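Local coordinates for protein putative HTH-type transcriptional regulator PF0864 (Pyrococcus furiosus, PDB 2IA0) that probably binds specific DNA sequences through a winged helix-turn-helix domain, as a transcriptional regulator of the AsnC family, at the interface of chains A and B. Residues are numbered along the deposited sequence; one frame, centred on the assembly and turned at random. Chains: chain A/B, Putative HTH-type transcriptional regulator PF0864.

Contact 1: the interface of chains A and B. Residues chain A 20, 23-24; chain B 171.
B:Val171, the last residue of its chain, lies against A:Arg20 and A:Arg24, one turn apart on helix 17-26 of the other subunit. The apolar contact is with A:Arg20: CG1 of B:Val171 meets its aliphatic stem, 3.8 Å from CD. Against A:Arg24 the packing is van der Waals, a methyl on a guanidinium and not a bond. CG2 of B:Val171 sits 3.3 Å from NH1 of A:Arg24. Both arginines lie alongside the valine and point the same way. In A:Arg24, CG is anti to the carbonyl carbon (chi1 -73°) and the chain is extended as far as NE, which carries the guanidinium past the backbone of B:Val171 to its methyls. The valine has CG1 anti to its own backbone N (chi1 166°). This sets CG1 between the stem of A:Arg20 and NH1 of A:Arg24, while CG2 meets the guanidinium of A:Arg24.

The polar end of B:Val171 faces the helix. Its carbonyl O is 3.8 Å from CB of A:Leu23 and 3.9 Å from CG of A:Arg24, so it meets carbon here. The guanidinium of A:Arg24 may partly offset the negative charge of the chain end. An alanine at A:Arg24 would probably leave CG2 of B:Val171 without its neighbour and weaken the positive field around the chain end.

The site joins the first helix of the DNA-binding domain of one subunit to the C-terminal tail of the other.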
ATOM      1  N   ARG A  20      -1.766 -21.662  -1.834  1.00 15.52           N
ATOM      2  CA  ARG A  20      -2.604 -20.510  -1.489  1.00 15.46           C
ATOM      3  C   ARG A  20      -2.862 -20.427  -0.003  1.00 15.27           C
ATOM      4  O   ARG A  20      -2.781 -19.340   0.586  1.00 14.45           O
ATOM      5  CB  ARG A  20      -3.954 -20.555  -2.233  1.00 15.60           C
ATOM      6  CG  ARG A  20      -3.857 -20.327  -3.736  1.00 16.06           C
ATOM      7  CD  ARG A  20      -5.229 -20.483  -4.424  1.00 18.93           C
ATOM      8  NE  ARG A  20      -5.095 -20.918  -5.825  1.00 21.42           N
ATOM      9  CZ  ARG A  20      -5.363 -22.160  -6.261  1.00 24.61           C
ATOM     10  NH1 ARG A  20      -5.805 -23.094  -5.426  1.00 23.74           N
ATOM     11  NH2 ARG A  20      -5.211 -22.475  -7.546  1.00 26.15           N
ATOM     12  N   LEU A  23       0.254 -19.147   1.789  1.00 15.99           N
ATOM     13  CA  LEU A  23       0.370 -17.707   1.574  1.00 16.48           C
ATOM     14  C   LEU A  23      -0.601 -16.868   2.407  1.00 16.50           C
ATOM     15  O   LEU A  23      -0.216 -15.831   2.924  1.00 17.08           O
ATOM     16  CB  LEU A  23       0.209 -17.370   0.100  1.00 16.41           C
ATOM     17  CG  LEU A  23       1.261 -17.969  -0.824  1.00 15.66           C
ATOM     18  CD1 LEU A  23       0.831 -17.788  -2.244  1.00 15.13           C
ATOM     19  CD2 LEU A  23       2.638 -17.376  -0.575  1.00 12.62           C
ATOM     20  N   ARG A  24      -1.847 -17.333   2.536  1.00 16.92           N
ATOM     21  CA  ARG A  24      -2.896 -16.643   3.312  1.00 16.66           C
ATOM     22  C   ARG A  24      -2.486 -16.480   4.756  1.00 16.00           C
ATOM     23  O   ARG A  24      -2.565 -15.385   5.288  1.00 15.61           O
ATOM     24  CB  ARG A  24      -4.214 -17.397   3.248  1.00 16.50           C
ATOM     25  CG  ARG A  24      -4.915 -17.287   1.921  1.00 19.36           C
ATOM     26  CD  ARG A  24      -6.107 -18.249   1.865  1.00 23.48           C
ATOM     27  NE  ARG A  24      -7.072 -17.781   0.883  1.00 25.25           N
ATOM     28  CZ  ARG A  24      -7.485 -18.471  -0.177  1.00 26.91           C
ATOM     29  NH1 ARG A  24      -8.371 -17.919  -1.003  1.00 29.45           N
ATOM     30  NH2 ARG A  24      -7.044 -19.701  -0.414  1.00 24.83           N
TER
ATOM     31  N   VAL B 171      -5.048 -13.579  -1.744  1.00 27.18           N
ATOM     32  CA  VAL B 171      -5.118 -15.033  -2.032  1.00 27.99           C
ATOM     33  C   VAL B 171      -3.741 -15.683  -2.193  1.00 27.90           C
ATOM     34  O   VAL B 171      -3.032 -15.810  -1.177  1.00 27.76           O
ATOM     35  CB  VAL B 171      -6.098 -15.423  -3.184  1.00 28.20           C
ATOM     36  CG1 VAL B 171      -5.852 -16.856  -3.642  1.00 29.17           C
ATOM     37  CG2 VAL B 171      -7.558 -15.264  -2.729  1.00 28.65           C
TER

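Contact 2: the interface of chains A and B. Residues chain A 15, 23, 60; chain B 68, 70-72, 171.
B:Leu72 pushes its CD1 methyl among three aliphatic side chains of chain A: A:Leu15, A:Leu23 and A:Val60. The chain A residues belong to the winged helix-turn-helix region of this AsnC-family protein. CG1 of A:Val60 is 3.5 Å from CD1 of B:Leu72, and the two side chains cross at a slant. A:Leu23 and A:Leu15 instead reach toward B:Leu72 tip to tip. The CD1 methyl of each is 3.8 Å from CD1 of B:Leu72, so one methyl of chain B is shared by both leucines. A:Leu15 also touches the CG of B:Leu72, at 4.1 Å from its own CD1.

The other methyl of A:Val60, CG2, turns toward polar groups. It lies by the carboxylate of B:Glu70. CG2 of A:Val60 is also 3.7 Å from the amide NE2 of B:Gln71. With CG1 anti to the backbone N (chi1 176°), A:Val60 gives one methyl to the leucine cluster and the other to these polar ends. B:Gln71 bends at chi2 and spans two partners: its OE1 is 3.9 Å from CG of A:Leu15. The backbone of A:Val60 takes part too, as its O is 3.3 Å from CA of B:Leu68.

Further out, the backbone sets these groups in place. B:Glu70, B:Gln71 and B:Leu72 form the short 3-10 turn 70-72, just after strand 61-68, which ends at B:Leu68. On chain A, A:Leu15 comes shortly before helix 17-26, which holds A:Leu23. A:Val60 lies between helix 45-57 and strand 61-68.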
ATOM      1  N   LEU A  15      -0.169 -22.741  -9.160  1.00 23.11           N
ATOM      2  CA  LEU A  15      -0.443 -22.831  -7.707  1.00 22.22           C
ATOM      3  C   LEU A  15      -1.641 -23.698  -7.337  1.00 21.46           C
ATOM      4  O   LEU A  15      -2.701 -23.621  -7.960  1.00 21.45           O
ATOM      5  CB  LEU A  15      -0.633 -21.430  -7.097  1.00 22.27           C
ATOM      6  CG  LEU A  15       0.510 -20.425  -7.278  1.00 22.40           C
ATOM      7  CD1 LEU A  15       0.103 -19.061  -6.761  1.00 22.02           C
ATOM      8  CD2 LEU A  15       1.761 -20.904  -6.573  1.00 22.91           C
ATOM      9  N   LEU A  23       0.254 -19.147   1.789  1.00 15.99           N
ATOM     10  CA  LEU A  23       0.370 -17.707   1.574  1.00 16.48           C
ATOM     11  C   LEU A  23      -0.601 -16.868   2.407  1.00 16.50           C
ATOM     12  O   LEU A  23      -0.216 -15.831   2.924  1.00 17.08           O
ATOM     13  CB  LEU A  23       0.209 -17.370   0.100  1.00 16.41           C
ATOM     14  CG  LEU A  23       1.261 -17.969  -0.824  1.00 15.66           C
ATOM     15  CD1 LEU A  23       0.831 -17.788  -2.244  1.00 15.13           C
ATOM     16  CD2 LEU A  23       2.638 -17.376  -0.575  1.00 12.62           C
ATOM     17  N   VAL A  60       7.236 -15.692  -5.673  1.00 16.81           N
ATOM     18  CA  VAL A  60       5.835 -15.594  -5.265  1.00 16.38           C
ATOM     19  C   VAL A  60       5.757 -14.996  -3.846  1.00 16.08           C
ATOM     20  O   VAL A  60       4.995 -14.052  -3.605  1.00 16.29           O
ATOM     21  CB  VAL A  60       5.092 -16.945  -5.377  1.00 16.77           C
ATOM     22  CG1 VAL A  60       3.660 -16.817  -4.858  1.00 16.74           C
ATOM     23  CG2 VAL A  60       5.069 -17.419  -6.817  1.00 16.42           C
TER
ATOM     24  N   LEU B  68       3.667 -10.285  -1.733  1.00 10.60           N
ATOM     25  CA  LEU B  68       3.489 -11.181  -2.889  1.00 10.89           C
ATOM     26  C   LEU B  68       4.111 -10.605  -4.176  1.00 11.83           C
ATOM     27  O   LEU B  68       4.156  -9.387  -4.377  1.00 11.86           O
ATOM     28  CB  LEU B  68       2.004 -11.470  -3.133  1.00 10.40           C
ATOM     29  CG  LEU B  68       1.123 -12.022  -2.003  1.00  8.95           C
ATOM     30  CD1 LEU B  68      -0.304 -12.106  -2.532  1.00  7.22           C
ATOM     31  CD2 LEU B  68       1.613 -13.393  -1.430  1.00  6.18           C
ATOM     32  N   GLU B  70       5.344 -11.506  -8.606  1.00 17.24           N
ATOM     33  CA  GLU B  70       5.113 -12.496  -9.650  1.00 19.02           C
ATOM     34  C   GLU B  70       3.659 -12.549 -10.149  1.00 19.22           C
ATOM     35  O   GLU B  70       3.043 -11.513 -10.444  1.00 19.45           O
ATOM     36  CB  GLU B  70       5.523 -13.879  -9.114  1.00 18.88           C
ATOM     37  CG  GLU B  70       6.708 -14.514  -9.801  1.00 22.49           C
ATOM     38  CD  GLU B  70       6.457 -16.008 -10.069  1.00 26.56           C
ATOM     39  OE1 GLU B  70       5.344 -16.485  -9.718  1.00 28.75           O
ATOM     40  OE2 GLU B  70       7.351 -16.700 -10.637  1.00 26.81           O
ATOM     41  N   GLN B  71       3.122 -13.769 -10.196  1.00 19.65           N
ATOM     42  CA  GLN B  71       1.836 -14.054 -10.818  1.00 19.93           C
ATOM     43  C   GLN B  71       0.646 -13.704  -9.939  1.00 19.60           C
ATOM     44  O   GLN B  71      -0.497 -13.997 -10.312  1.00 19.43           O
ATOM     45  CB  GLN B  71       1.774 -15.535 -11.257  1.00 20.47           C
ATOM     46  CG  GLN B  71       1.529 -16.558 -10.128  1.00 22.13           C
ATOM     47  CD  GLN B  71       2.322 -17.852 -10.338  1.00 24.56           C
ATOM     48  OE1 GLN B  71       1.741 -18.909 -10.634  1.00 27.25           O
ATOM     49  NE2 GLN B  71       3.660 -17.771 -10.191  1.00 25.39           N
ATOM     50  N   LEU B  72       0.903 -13.089  -8.780  1.00 19.41           N
ATOM     51  CA  LEU B  72      -0.188 -12.716  -7.866  1.00 19.23           C
ATOM     52  C   LEU B  72      -0.425 -11.210  -7.667  1.00 19.53           C
ATOM     53  O   LEU B  72      -1.380 -10.829  -6.978  1.00 19.82           O
ATOM     54  CB  LEU B  72      -0.069 -13.435  -6.512  1.00 18.94           C
ATOM     55  CG  LEU B  72      -0.279 -14.952  -6.484  1.00 18.57           C
ATOM     56  CD1 LEU B  72       0.368 -15.563  -5.248  1.00 17.86           C
ATOM     57  CD2 LEU B  72      -1.763 -15.303  -6.544  1.00 19.74           C
ATOM     58  N   VAL B 171      -5.048 -13.579  -1.744  1.00 27.18           N
ATOM     59  CA  VAL B 171      -5.118 -15.033  -2.032  1.00 27.99           C
ATOM     60  C   VAL B 171      -3.741 -15.683  -2.193  1.00 27.90           C
ATOM     61  O   VAL B 171      -3.032 -15.810  -1.177  1.00 27.76           O
ATOM     62  CB  VAL B 171      -6.098 -15.423  -3.184  1.00 28.20           C
ATOM     63  CG1 VAL B 171      -5.852 -16.856  -3.642  1.00 29.17           C
ATOM     64  CG2 VAL B 171      -7.558 -15.264  -2.729  1.00 28.65           C
TER

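The C-alpha centres of contact 1 and contact 2 are about 7 Å apart, and the two form one continuous patch. A:Leu23 and B:Val171 belong to both. One side of helix 17-26 of chain A therefore faces both the C-terminal end of chain B and its 3-10 turn 70-72, with A:Leu23 at the join. The interface is two-fold symmetric, so each patch recurs with the chains exchanged. If this dimer is the one in solution, as the dimeric C-terminal domain of the family suggests, the pair of contacts would help fix each DNA-binding domain against the partner subunit.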